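PDB 4CNC: trophoblast glycoprotein from Homo sapiens, which may inhibit Wnt/beta-catenin signalling at the cell surface by interacting indirectly with LRP6 and blocking its Wnt3a-dependent internalisation. Local coordinates for residues 142-147 with 170-175; 197-202 with 222-227; 208-213 with 232-237; 212-217 with 238-243. All coordinates share one frame; numbering follows the deposited sequence.

Contact 1 of 4, residues 142-147 with 170-175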
loop_
_atom_site.group_PDB
_atom_site.type_symbol
_atom_site.label_atom_id
_atom_site.label_comp_id
_atom_site.label_asym_id
_atom_site.label_seq_id
_atom_site.Cartn_x
_atom_site.Cartn_y
_atom_site.Cartn_z
ATOM N N MET A 142 -6.232 8.802 9.531
ATOM C CA MET A 142 -6.077 7.719 10.492
ATOM C C MET A 142 -5.005 6.719 10.076
ATOM O O MET A 142 -4.274 6.232 10.894
ATOM C CB MET A 142 -7.397 6.949 10.641
ATOM C CG MET A 142 -7.342 5.826 11.639
ATOM S SD MET A 142 -9.031 5.196 11.958
ATOM C CE MET A 142 -9.116 4.036 10.598
ATOM N N VAL A 143 -4.965 6.384 8.777
ATOM C CA VAL A 143 -3.994 5.436 8.295
ATOM C C VAL A 143 -2.587 6.027 8.358
ATOM O O VAL A 143 -1.665 5.387 8.823
ATOM C CB VAL A 143 -4.332 5.025 6.866
ATOM C CG1 VAL A 143 -3.240 4.178 6.320
ATOM C CG2 VAL A 143 -5.693 4.358 6.874
ATOM N N VAL A 144 -2.448 7.251 7.900
ATOM C CA VAL A 144 -1.151 7.961 7.952
ATOM C C VAL A 144 -0.608 8.056 9.389
ATOM O O VAL A 144 0.581 7.803 9.631
ATOM C CB VAL A 144 -1.262 9.357 7.279
ATOM C CG1 VAL A 144 -0.016 10.187 7.541
ATOM C CG2 VAL A 144 -1.483 9.197 5.769
ATOM N N ALA A 145 -1.479 8.372 10.358
ATOM C CA ALA A 145 -1.059 8.414 11.770
ATOM C C ALA A 145 -0.483 7.096 12.225
ATOM O O ALA A 145 0.564 7.077 12.904
ATOM C CB ALA A 145 -2.188 8.854 12.707
ATOM N N ALA A 146 -1.141 6.000 11.835
ATOM C CA ALA A 146 -0.654 4.641 12.204
ATOM C C ALA A 146 0.664 4.334 11.550
ATOM O O ALA A 146 1.525 3.671 12.167
ATOM C CB ALA A 146 -1.690 3.573 11.883
ATOM N N LEU A 147 0.860 4.824 10.320
ATOM C CA LEU A 147 2.119 4.616 9.602
ATOM C C LEU A 147 3.302 5.339 10.220
ATOM O O LEU A 147 4.426 4.869 10.165
ATOM C CB LEU A 147 1.999 4.991 8.150
ATOM C CG LEU A 147 1.067 4.056 7.367
ATOM C CD1 LEU A 147 0.833 4.687 5.993
ATOM C CD2 LEU A 147 1.548 2.633 7.319
ATOM N N PRO A 170 -0.195 11.197 0.384
ATOM C CA PRO A 170 0.288 11.786 1.645
ATOM C C PRO A 170 1.788 12.038 1.637
ATOM O O PRO A 170 2.614 11.101 1.644
ATOM C CB PRO A 170 -0.131 10.766 2.684
ATOM C CG PRO A 170 -0.173 9.487 1.962
ATOM C CD PRO A 170 -0.369 9.739 0.497
ATOM N N ARG A 171 2.103 13.324 1.617
ATOM C CA ARG A 171 3.429 13.903 1.555
ATOM C C ARG A 171 4.256 13.378 2.733
ATOM O O ARG A 171 5.438 13.054 2.546
ATOM C CB ARG A 171 3.209 15.434 1.636
ATOM C CG ARG A 171 4.304 16.410 1.281
ATOM C CD ARG A 171 3.711 17.797 0.922
ATOM N NE ARG A 171 2.642 18.185 1.835
ATOM C CZ ARG A 171 1.425 18.633 1.511
ATOM N NH1 ARG A 171 1.028 18.854 0.258
ATOM N NH2 ARG A 171 0.580 18.890 2.484
ATOM N N ASP A 172 3.668 13.346 3.941
ATOM C CA ASP A 172 4.347 12.883 5.191
ATOM C C ASP A 172 4.893 11.457 5.105
ATOM O O ASP A 172 5.869 11.127 5.754
ATOM C CB ASP A 172 3.358 12.763 6.371
ATOM C CG ASP A 172 2.764 14.025 6.762
ATOM O OD1 ASP A 172 3.456 15.056 6.605
ATOM O OD2 ASP A 172 1.599 13.962 7.250
ATOM N N VAL A 173 4.176 10.612 4.394
ATOM C CA VAL A 173 4.608 9.207 4.206
ATOM C C VAL A 173 5.859 9.167 3.356
ATOM O O VAL A 173 6.815 8.503 3.739
ATOM C CB VAL A 173 3.494 8.350 3.645
ATOM C CG1 VAL A 173 4.007 6.990 3.214
ATOM C CG2 VAL A 173 2.408 8.216 4.680
ATOM N N LEU A 174 5.887 9.943 2.266
ATOM C CA LEU A 174 7.083 10.021 1.415
ATOM C C LEU A 174 8.284 10.601 2.180
ATOM O O LEU A 174 9.429 10.210 1.957
ATOM C CB LEU A 174 6.829 10.914 0.211
ATOM C CG LEU A 174 5.733 10.520 -0.781
ATOM C CD1 LEU A 174 5.752 11.551 -1.892
ATOM C CD2 LEU A 174 5.972 9.140 -1.331
ATOM N N ALA A 175 8.029 11.586 3.040
ATOM C CA ALA A 175 9.070 12.241 3.808
ATOM C C ALA A 175 9.582 11.359 4.928
ATOM O O ALA A 175 10.774 11.361 5.236
ATOM C CB ALA A 175 8.547 13.571 4.429
#
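Val-144 and Val-173 face each other from two short helical segments, 142-147 and 171-175, that run nearly parallel, their axes 10.2 Å apart at closest approach and inclined by 16°. Pro-170 sits at the N-cap position of the second helix. Val-144 carries most of the contact and uses both of its methyls. CG2 lies against the CB and CG of the proline, with Val-144 CG2 3.7 Å from Pro-170 CB, and it also comes within 4.2 Å of Val-173 CG2. The other methyl, CG1, lies anti to the backbone N (chi1 170°) and is thereby turned to the outer side, where the Asp-172 side chain crosses that of Val-144 at about a right angle, OD2 grazing CG1. Deeper in, Leu-147 CD1 meets Val-173 CG2 at 4.1 Å, and both side chains also rest on Leu-159 of strand 158-160. The segments thus join the convex sides of LRR 4 and LRR 5. No hydrogen bond passes between them, so the chemistry is apolar: the helices meet here through van der Waals contact of valine and leucine methyls with each other and with the proline, with a single carboxylate at the exposed margin.

Contact 2 of 4, residues 197-202 with 222-227. With NAG (2-acetamido-2-deoxy-beta-D-glucopyranose), chain G.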
loop_
_atom_site.group_PDB
_atom_site.type_symbol
_atom_site.label_atom_id
_atom_site.label_comp_id
_atom_site.label_asym_id
_atom_site.label_seq_id
_atom_site.Cartn_x
_atom_site.Cartn_y
_atom_site.Cartn_z
ATOM N N SER A 197 6.097 16.603 -3.642
ATOM C CA SER A 197 7.371 16.495 -4.362
ATOM C C SER A 197 7.953 15.085 -4.336
ATOM O O SER A 197 8.092 14.467 -3.279
ATOM C CB SER A 197 8.419 17.464 -3.792
ATOM O OG SER A 197 9.626 17.302 -4.553
ATOM N N PHE A 198 8.350 14.585 -5.498
ATOM C CA PHE A 198 9.092 13.352 -5.619
ATOM C C PHE A 198 10.600 13.550 -5.750
ATOM O O PHE A 198 11.317 12.567 -5.947
ATOM C CB PHE A 198 8.605 12.609 -6.872
ATOM C CG PHE A 198 7.136 12.278 -6.826
ATOM C CD1 PHE A 198 6.689 11.222 -6.081
ATOM C CD2 PHE A 198 6.236 13.087 -7.466
ATOM C CE1 PHE A 198 5.343 10.940 -5.999
ATOM C CE2 PHE A 198 4.871 12.814 -7.412
ATOM C CZ PHE A 198 4.446 11.725 -6.698
ATOM N N ARG A 199 11.047 14.789 -5.574
ATOM C CA ARG A 199 12.428 15.223 -5.915
ATOM C C ARG A 199 13.513 14.330 -5.291
ATOM O O ARG A 199 14.450 13.934 -5.961
ATOM C CB ARG A 199 12.588 16.679 -5.454
ATOM C CG ARG A 199 13.902 17.445 -5.649
ATOM C CD ARG A 199 13.756 18.975 -5.257
ATOM N NE ARG A 199 13.012 19.407 -4.000
ATOM C CZ ARG A 199 11.690 19.772 -3.890
ATOM N NH1 ARG A 199 10.853 19.756 -4.925
ATOM N NH2 ARG A 199 11.166 20.159 -2.725
ATOM N N ASN A 200 13.411 14.095 -3.991
ATOM C CA ASN A 200 14.463 13.437 -3.262
ATOM C C ASN A 200 14.268 11.986 -2.943
ATOM O O ASN A 200 14.940 11.437 -2.077
ATOM C CB ASN A 200 14.754 14.225 -1.978
ATOM C CG ASN A 200 13.590 14.280 -1.050
ATOM O OD1 ASN A 200 12.498 13.753 -1.323
ATOM N ND2 ASN A 200 13.819 14.885 0.082
ATOM N N LEU A 201 13.351 11.310 -3.625
ATOM C CA LEU A 201 13.058 9.931 -3.297
ATOM C C LEU A 201 13.994 8.935 -3.979
ATOM O O LEU A 201 13.578 8.023 -4.722
ATOM C CB LEU A 201 11.628 9.613 -3.632
ATOM C CG LEU A 201 10.636 10.548 -2.948
ATOM C CD1 LEU A 201 9.282 10.167 -3.461
ATOM C CD2 LEU A 201 10.674 10.397 -1.440
ATOM N N THR A 202 15.247 9.032 -3.581
ATOM C CA THR A 202 16.326 8.233 -4.160
ATOM C C THR A 202 16.041 6.761 -4.276
ATOM O O THR A 202 16.349 6.166 -5.295
ATOM C CB THR A 202 17.593 8.406 -3.295
ATOM O OG1 THR A 202 17.898 9.793 -3.248
ATOM C CG2 THR A 202 18.796 7.590 -3.823
ATOM N N LEU A 222 7.069 16.088 -13.504
ATOM C CA LEU A 222 7.785 15.300 -14.519
ATOM C C LEU A 222 9.296 15.348 -14.305
ATOM O O LEU A 222 9.971 14.331 -14.369
ATOM C CB LEU A 222 7.452 15.863 -15.872
ATOM C CG LEU A 222 5.967 15.775 -16.277
ATOM C CD1 LEU A 222 5.777 16.505 -17.592
ATOM C CD2 LEU A 222 5.459 14.353 -16.335
ATOM N N ALA A 223 9.774 16.525 -13.979
ATOM C CA ALA A 223 11.201 16.742 -13.773
ATOM C C ALA A 223 11.676 16.024 -12.550
ATOM O O ALA A 223 12.852 15.512 -12.485
ATOM C CB ALA A 223 11.458 18.218 -13.625
ATOM N N GLU A 224 10.814 16.026 -11.524
ATOM C CA GLU A 224 11.154 15.316 -10.275
ATOM C C GLU A 224 11.312 13.832 -10.531
ATOM O O GLU A 224 12.284 13.184 -10.115
ATOM C CB GLU A 224 10.094 15.545 -9.212
ATOM C CG GLU A 224 10.099 16.955 -8.650
ATOM C CD GLU A 224 8.777 17.339 -7.985
ATOM O OE1 GLU A 224 7.888 16.467 -7.792
ATOM O OE2 GLU A 224 8.621 18.544 -7.724
ATOM N N LEU A 225 10.337 13.253 -11.217
ATOM C CA LEU A 225 10.404 11.846 -11.531
ATOM C C LEU A 225 11.566 11.479 -12.397
ATOM O O LEU A 225 12.193 10.410 -12.236
ATOM C CB LEU A 225 9.081 11.378 -12.209
ATOM C CG LEU A 225 7.857 11.456 -11.321
ATOM C CD1 LEU A 225 6.588 11.260 -12.165
ATOM C CD2 LEU A 225 7.953 10.416 -10.206
ATOM N N GLN A 226 11.889 12.360 -13.327
ATOM C CA GLN A 226 12.949 12.096 -14.258
ATOM C C GLN A 226 14.285 12.050 -13.548
ATOM O O GLN A 226 15.205 11.392 -14.000
ATOM C CB GLN A 226 12.969 13.220 -15.316
ATOM C CG GLN A 226 13.659 12.900 -16.603
ATOM C CD GLN A 226 13.327 11.533 -17.158
ATOM O OE1 GLN A 226 12.150 11.099 -17.252
ATOM N NE2 GLN A 226 14.364 10.830 -17.522
ATOM N N GLY A 227 14.380 12.761 -12.440
ATOM C CA GLY A 227 15.598 12.762 -11.633
ATOM C C GLY A 227 15.880 11.552 -10.768
ATOM O O GLY A 227 16.958 11.499 -10.181
HETATM C C1 NAG G . 12.739 15.023 1.050
HETATM C C2 NAG G . 13.282 15.000 2.479
HETATM C C3 NAG G . 12.173 15.360 3.462
HETATM C C4 NAG G . 11.585 16.713 3.046
HETATM C C5 NAG G . 11.119 16.668 1.588
HETATM C C6 NAG G . 10.483 17.975 1.124
HETATM C C7 NAG G . 15.008 13.504 3.423
HETATM C C8 NAG G . 15.428 12.080 3.610
HETATM N N2 NAG G . 13.850 13.710 2.784
HETATM O O3 NAG G . 12.812 15.423 4.722
HETATM O O4 NAG G . 10.418 16.920 3.836
HETATM O O5 NAG G . 12.192 16.290 0.719
HETATM O O6 NAG G . 10.045 17.842 -0.217
HETATM O O7 NAG G . 15.734 14.402 3.845
HETATM O O HOH W 1 14.415 14.154 -8.704
#
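Glu-224 reaches from helix 219-226 into the turn that starts at Phe-198. Its CB lies against the peptide between Phe-198 and Arg-199, with Glu-224 CB 3.8 Å from Arg-199 N. CG follows the same backbone, and Glu-224 CD lies 3.5 Å from Ser-197 OG. With the chain extended beyond CG (chi2 159°), the carboxylate arrives at the start of the turn: Glu-224 OE1 accepts Phe-198 N at 3.0 Å, the N-H pointing almost straight at it (166°) but from well above the carboxylate plane. Glu-224 OE2 faces the guanidinium edge in a long salt bridge, 3.8 Å from Arg-199 NH1. Just before the turn, Ser-197 OG accepts Arg-199 N, an ST turn, while a water donates to both Arg-199 O and Glu-224 O. Leu-225 CD2 covers one face of the Phe-198 ring. Asn-200 carries an N-linked NAG. A type I beta turn from Phe-198 to Leu-201 packed against helix 219-226 is in keeping with the convex side of a leucine-rich-repeat solenoid.

Contact 3 of 4, residues 208-213 with 232-237. With NAG (2-acetamido-2-deoxy-beta-D-glucopyranose), chain H; SO4 (sulfate ion), chain K.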
loop_
_atom_site.group_PDB
_atom_site.type_symbol
_atom_site.label_atom_id
_atom_site.label_comp_id
_atom_site.label_asym_id
_atom_site.label_seq_id
_atom_site.Cartn_x
_atom_site.Cartn_y
_atom_site.Cartn_z
ATOM N N HIS A 208 2.892 2.926 -8.095
ATOM C CA HIS A 208 1.669 2.549 -8.736
ATOM C C HIS A 208 0.568 3.583 -8.514
ATOM O O HIS A 208 0.117 3.810 -7.374
ATOM C CB HIS A 208 1.192 1.202 -8.210
ATOM C CG HIS A 208 2.027 0.059 -8.667
ATOM N ND1 HIS A 208 1.702 -0.729 -9.746
ATOM C CD2 HIS A 208 3.183 -0.432 -8.173
ATOM C CE1 HIS A 208 2.611 -1.682 -9.893
ATOM N NE2 HIS A 208 3.521 -1.522 -8.951
ATOM N N LEU A 209 0.181 4.239 -9.621
ATOM C CA LEU A 209 -0.875 5.250 -9.619
ATOM C C LEU A 209 -1.940 4.959 -10.611
ATOM O O LEU A 209 -2.739 5.850 -10.935
ATOM C CB LEU A 209 -0.288 6.646 -9.901
ATOM C CG LEU A 209 0.659 7.199 -8.884
ATOM C CD1 LEU A 209 1.374 8.408 -9.459
ATOM C CD2 LEU A 209 0.013 7.495 -7.603
ATOM N N GLU A 210 -2.047 3.674 -11.014
ATOM C CA GLU A 210 -3.024 3.264 -11.959
ATOM C C GLU A 210 -4.427 3.419 -11.393
ATOM O O GLU A 210 -4.655 3.352 -10.195
ATOM C CB GLU A 210 -2.900 1.777 -12.367
ATOM C CG GLU A 210 -1.605 1.122 -12.628
ATOM C CD GLU A 210 -0.982 0.595 -11.355
ATOM O OE1 GLU A 210 -0.647 1.427 -10.559
ATOM O OE2 GLU A 210 -0.707 -0.617 -11.226
ATOM N N ASP A 211 -5.371 3.673 -12.259
ATOM C CA ASP A 211 -6.788 3.690 -11.833
ATOM C C ASP A 211 -7.135 4.742 -10.812
ATOM O O ASP A 211 -7.983 4.522 -9.931
ATOM C CB ASP A 211 -7.182 2.327 -11.323
ATOM C CG ASP A 211 -7.050 1.239 -12.397
ATOM O OD1 ASP A 211 -7.752 1.302 -13.404
ATOM O OD2 ASP A 211 -6.272 0.292 -12.216
ATOM N N ASN A 212 -6.533 5.909 -10.928
ATOM C CA ASN A 212 -6.886 7.066 -10.139
ATOM C C ASN A 212 -7.688 8.043 -11.018
ATOM O O ASN A 212 -8.373 7.564 -11.928
ATOM C CB ASN A 212 -5.606 7.658 -9.524
ATOM C CG ASN A 212 -5.222 6.948 -8.237
ATOM O OD1 ASN A 212 -5.734 7.276 -7.182
ATOM N ND2 ASN A 212 -4.290 6.055 -8.307
ATOM N N ALA A 213 -7.715 9.324 -10.691
ATOM C CA ALA A 213 -8.533 10.314 -11.360
ATOM C C ALA A 213 -7.652 11.478 -11.890
ATOM O O ALA A 213 -8.092 12.664 -12.040
ATOM C CB ALA A 213 -9.636 10.799 -10.439
ATOM N N ARG A 232 10.117 3.261 -11.447
ATOM C CA ARG A 232 9.192 2.774 -12.456
ATOM C C ARG A 232 7.844 3.210 -12.012
ATOM O O ARG A 232 7.443 2.947 -10.852
ATOM C CB ARG A 232 9.225 1.244 -12.561
ATOM C CG ARG A 232 10.594 0.680 -12.859
ATOM C CD ARG A 232 10.719 -0.850 -12.715
ATOM N NE ARG A 232 10.777 -1.283 -11.295
ATOM C CZ ARG A 232 9.805 -1.928 -10.637
ATOM N NH1 ARG A 232 8.676 -2.307 -11.244
ATOM N NH2 ARG A 232 9.968 -2.212 -9.352
ATOM N N VAL A 233 7.167 3.975 -12.859
ATOM C CA VAL A 233 5.874 4.551 -12.582
ATOM C C VAL A 233 4.785 3.912 -13.427
ATOM O O VAL A 233 4.956 3.733 -14.654
ATOM C CB VAL A 233 5.881 6.078 -12.853
ATOM C CG1 VAL A 233 4.603 6.759 -12.384
ATOM C CG2 VAL A 233 7.036 6.747 -12.148
ATOM N N PHE A 234 3.672 3.604 -12.791
ATOM C CA PHE A 234 2.534 2.970 -13.441
ATOM C C PHE A 234 1.381 3.942 -13.454
ATOM O O PHE A 234 0.942 4.390 -12.383
ATOM C CB PHE A 234 2.151 1.733 -12.691
ATOM C CG PHE A 234 3.237 0.687 -12.646
ATOM C CD1 PHE A 234 4.353 0.807 -11.789
ATOM C CD2 PHE A 234 3.128 -0.453 -13.447
ATOM C CE1 PHE A 234 5.320 -0.176 -11.729
ATOM C CE2 PHE A 234 4.101 -1.432 -13.401
ATOM C CZ PHE A 234 5.192 -1.307 -12.551
ATOM N N LEU A 235 0.884 4.288 -14.654
ATOM C CA LEU A 235 -0.032 5.398 -14.815
ATOM C C LEU A 235 -1.307 4.969 -15.591
ATOM O O LEU A 235 -2.138 5.793 -15.921
ATOM C CB LEU A 235 0.675 6.596 -15.518
ATOM C CG LEU A 235 1.746 7.374 -14.727
ATOM C CD1 LEU A 235 2.506 8.305 -15.655
ATOM C CD2 LEU A 235 1.093 8.126 -13.579
ATOM N N ASP A 236 -1.492 3.672 -15.844
ATOM C CA ASP A 236 -2.574 3.235 -16.755
ATOM C C ASP A 236 -3.970 3.518 -16.152
ATOM O O ASP A 236 -4.159 3.609 -14.928
ATOM C CB ASP A 236 -2.420 1.756 -17.084
ATOM C CG ASP A 236 -1.213 1.433 -18.037
ATOM O OD1 ASP A 236 -0.502 2.311 -18.622
ATOM O OD2 ASP A 236 -0.996 0.217 -18.238
ATOM N N ASN A 237 -4.946 3.659 -17.040
ATOM C CA ASN A 237 -6.370 3.846 -16.643
ATOM C C ASN A 237 -6.616 5.034 -15.724
ATOM O O ASN A 237 -7.294 4.924 -14.693
ATOM C CB ASN A 237 -6.893 2.582 -15.951
ATOM C CG ASN A 237 -6.715 1.340 -16.785
ATOM O OD1 ASN A 237 -7.290 1.222 -17.865
ATOM N ND2 ASN A 237 -5.904 0.427 -16.311
HETATM C C1 NAG H . 14.641 -4.572 -10.452
HETATM C C2 NAG H . 14.040 -3.483 -9.566
HETATM C C3 NAG H . 13.085 -4.002 -8.493
HETATM C C4 NAG H . 12.069 -4.951 -9.094
HETATM C C5 NAG H . 12.709 -6.017 -9.984
HETATM C C6 NAG H . 11.634 -6.861 -10.663
HETATM C C7 NAG H . 15.493 -1.590 -9.176
HETATM C C8 NAG H . 16.609 -1.032 -8.337
HETATM N N2 NAG H . 15.110 -2.819 -8.854
HETATM O O3 NAG H . 12.334 -2.891 -7.989
HETATM O O4 NAG H . 11.351 -5.492 -8.009
HETATM O O5 NAG H . 13.606 -5.443 -10.938
HETATM O O6 NAG H . 11.186 -6.146 -11.793
HETATM O O7 NAG H . 14.991 -0.954 -10.108
HETATM S S SO4 K . 6.148 -3.624 -7.723
HETATM O O1 SO4 K . 5.476 -4.802 -7.202
HETATM O O2 SO4 K . 5.798 -3.308 -9.123
HETATM O O3 SO4 K . 7.614 -3.782 -7.696
HETATM O O4 SO4 K . 5.671 -2.486 -6.903
#
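His-208 and Phe-234 lie ring on ring where two parallel strands run side by side, an offset stack with centroids 3.9 Å apart and planes only 10° from parallel. This is the tight part. Glu-210 bends back at chi2 (86°) to lay its carboxylate beside Phe-234 CB, and Glu-210 OE2 accepts His-208 ND1 at 2.8 Å, on the syn side, tilted from the carboxylate plane but lying in the imidazole plane, which fixes the rotation of the ring. Behind them the backbones are joined by Leu-209 N to Phe-234 O (2.9 Å), then, past the strand ends, by Asp-211 N to Asp-236 O (2.9 Å). Leu-209 and Leu-235 point the same way into the interior, as equivalent leucines do in successive leucine-rich repeats; here LRR 7 hands over to the C-terminal cap. Beyond the stack, the outer edge on the concave face is looser and bridged by bound groups. A sulfate, probably from the crystallisation liquor, accepts His-208 NE2 at its O2 (2.9 Å); Ser-206 and Arg-158 hold it too. Arg-232 NH2 donates to the sulfate O3 and to O3 of a NAG. At the exposed end Asp-211 and Asn-237 run alongside each other, carboxylate and amide planes nearly parallel.

Contact 4 of 4, residues 212-217 with 238-243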
loop_
_atom_site.group_PDB
_atom_site.type_symbol
_atom_site.label_atom_id
_atom_site.label_comp_id
_atom_site.label_asym_id
_atom_site.label_seq_id
_atom_site.Cartn_x
_atom_site.Cartn_y
_atom_site.Cartn_z
ATOM N N ASN A 212 -6.533 5.909 -10.928
ATOM C CA ASN A 212 -6.886 7.066 -10.139
ATOM C C ASN A 212 -7.688 8.043 -11.018
ATOM O O ASN A 212 -8.373 7.564 -11.928
ATOM C CB ASN A 212 -5.606 7.658 -9.524
ATOM C CG ASN A 212 -5.222 6.948 -8.237
ATOM O OD1 ASN A 212 -5.734 7.276 -7.182
ATOM N ND2 ASN A 212 -4.290 6.055 -8.307
ATOM N N ALA A 213 -7.715 9.324 -10.691
ATOM C CA ALA A 213 -8.533 10.314 -11.360
ATOM C C ALA A 213 -7.652 11.478 -11.890
ATOM O O ALA A 213 -8.092 12.664 -12.040
ATOM C CB ALA A 213 -9.636 10.799 -10.439
ATOM N N LEU A 214 -6.405 11.108 -12.202
ATOM C CA LEU A 214 -5.420 12.063 -12.646
ATOM C C LEU A 214 -5.773 12.525 -14.057
ATOM O O LEU A 214 -6.089 11.695 -14.950
ATOM C CB LEU A 214 -4.016 11.428 -12.659
ATOM C CG LEU A 214 -3.461 10.936 -11.293
ATOM C CD1 LEU A 214 -2.148 10.251 -11.514
ATOM C CD2 LEU A 214 -3.311 12.039 -10.272
ATOM N N LYS A 215 -5.717 13.844 -14.240
ATOM C CA LYS A 215 -6.023 14.466 -15.532
ATOM C C LYS A 215 -4.773 14.832 -16.324
ATOM O O LYS A 215 -4.782 14.834 -17.542
ATOM C CB LYS A 215 -6.928 15.714 -15.317
ATOM C CG LYS A 215 -8.182 15.344 -14.519
ATOM C CD LYS A 215 -9.432 16.088 -14.938
ATOM C CE LYS A 215 -10.633 15.133 -15.123
ATOM N NZ LYS A 215 -10.387 13.874 -15.938
ATOM N N VAL A 216 -3.702 15.180 -15.647
ATOM C CA VAL A 216 -2.473 15.631 -16.351
ATOM C C VAL A 216 -1.344 15.674 -15.348
ATOM O O VAL A 216 -1.572 15.792 -14.126
ATOM C CB VAL A 216 -2.667 17.048 -17.008
ATOM C CG1 VAL A 216 -2.733 18.159 -15.979
ATOM C CG2 VAL A 216 -1.545 17.390 -18.017
ATOM N N LEU A 217 -0.122 15.514 -15.813
ATOM C CA LEU A 217 1.043 15.752 -14.949
ATOM C C LEU A 217 1.783 17.007 -15.431
ATOM O O LEU A 217 2.004 17.171 -16.653
ATOM C CB LEU A 217 1.970 14.595 -15.014
ATOM C CG LEU A 217 1.444 13.224 -14.685
ATOM C CD1 LEU A 217 2.627 12.281 -14.900
ATOM C CD2 LEU A 217 0.867 13.197 -13.262
ATOM N N ASN A 238 -6.083 6.192 -16.092
ATOM C CA ASN A 238 -6.432 7.473 -15.501
ATOM C C ASN A 238 -7.105 8.314 -16.611
ATOM O O ASN A 238 -6.739 8.156 -17.786
ATOM C CB ASN A 238 -5.183 8.210 -15.045
ATOM C CG ASN A 238 -4.736 7.787 -13.659
ATOM O OD1 ASN A 238 -5.312 8.185 -12.620
ATOM N ND2 ASN A 238 -3.685 6.989 -13.644
ATOM N N PRO A 239 -7.973 9.217 -16.239
ATOM C CA PRO A 239 -8.819 9.976 -17.182
ATOM C C PRO A 239 -8.091 11.192 -17.735
ATOM O O PRO A 239 -8.468 12.342 -17.462
ATOM C CB PRO A 239 -9.966 10.411 -16.298
ATOM C CG PRO A 239 -9.361 10.607 -14.946
ATOM C CD PRO A 239 -8.405 9.461 -14.830
ATOM N N TRP A 240 -6.993 10.930 -18.447
ATOM C CA TRP A 240 -6.161 12.000 -18.978
ATOM C C TRP A 240 -6.903 12.967 -19.881
ATOM O O TRP A 240 -7.711 12.545 -20.746
ATOM C CB TRP A 240 -4.950 11.453 -19.749
ATOM C CG TRP A 240 -4.132 10.472 -18.982
ATOM C CD1 TRP A 240 -4.053 9.112 -19.199
ATOM C CD2 TRP A 240 -3.321 10.740 -17.844
ATOM N NE1 TRP A 240 -3.203 8.549 -18.280
ATOM C CE2 TRP A 240 -2.770 9.517 -17.418
ATOM C CE3 TRP A 240 -3.004 11.906 -17.135
ATOM C CZ2 TRP A 240 -1.919 9.424 -16.312
ATOM C CZ3 TRP A 240 -2.181 11.810 -16.065
ATOM C CH2 TRP A 240 -1.640 10.575 -15.657
ATOM N N VAL A 241 -6.615 14.257 -19.716
ATOM C CA VAL A 241 -7.247 15.283 -20.529
ATOM C C VAL A 241 -6.266 15.754 -21.582
ATOM O O VAL A 241 -5.223 16.369 -21.246
ATOM C CB VAL A 241 -7.734 16.444 -19.670
ATOM C CG1 VAL A 241 -8.346 17.501 -20.580
ATOM C CG2 VAL A 241 -8.767 15.928 -18.626
ATOM N N CYS A 242 -6.563 15.442 -22.851
ATOM C CA CYS A 242 -5.645 15.765 -23.969
ATOM C C CYS A 242 -5.949 17.164 -24.586
ATOM O O CYS A 242 -6.530 17.267 -25.639
ATOM C CB CYS A 242 -5.631 14.646 -25.000
ATOM S SG CYS A 242 -5.001 13.115 -24.177
ATOM N N ASP A 243 -5.589 18.208 -23.850
ATOM C CA ASP A 243 -5.666 19.609 -24.277
ATOM C C ASP A 243 -4.241 20.183 -24.261
ATOM O O ASP A 243 -3.274 19.416 -24.147
ATOM C CB ASP A 243 -6.657 20.423 -23.409
ATOM C CG ASP A 243 -6.244 20.605 -21.978
ATOM O OD1 ASP A 243 -5.103 20.297 -21.533
ATOM O OD2 ASP A 243 -7.129 21.053 -21.201
#
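Trp-240 turns its indole so that the six-membered ring reaches back under the 214-217 backbone. Leu-214 O stands over one face, displaced toward the rim, and on that same face lies CB of Asn-238. Lys-215 O and Val-216 N approach the ring edge instead, with Trp-240 CE3 3.4 Å from Lys-215 O. CZ3 and CH2 reach Leu-214 CB (3.9 Å from Trp-240 CZ3), and Leu-217 CG comes to CZ3 at a slant. Met-249 of helix 247-255 touches both Leu-217 and Trp-240. The contact is where the last repeat, LRR 7, meets the C-terminal cap (LRRCT): the short strand 240-241 pairs in parallel with 267-269, and the Cys-242–Cys-267 disulfide binds them. Val-241 N donates to Lys-215 O at 2.9 Å. Beside this bond, Lys-215 is bent at chi2, chi3 and chi4; the aliphatic part of Lys-215 slants past Val-241, with Lys-215 CD 3.8 Å from Val-241 CG2, and its ammonium curls over Pro-239 to make a weak hydrogen bond from Lys-215 NZ to Pro-239 O (2.9 Å). Asn-238 lies alongside Leu-214, and its ND2 is taken by Leu-235 O and Leu-209 O.

Overall arrangement
From the N terminus, contact 1 comes first: it closes the chain between helices 139-148 and 171-176 and is finished before the others begin. The next three interlock. Contact 2 opens at 197-202, and before it closes at 222-227 both contact 3 and contact 4 have opened from overlapping segments that share Asn-212 and Ala-213. Contact 3 then closes at strand 232-234 and contact 4 just beyond, at 238-243; both therefore cross contact 2. Contacts 1 and 2 lie along the convex side and touch through Leu-174, whereas contacts 3 and 4, with centres about 10 Å apart, tie LRR 7 to the C-terminal cap. Leu-225 packing on Val-233 links contact 2 to contact 3 through the interior.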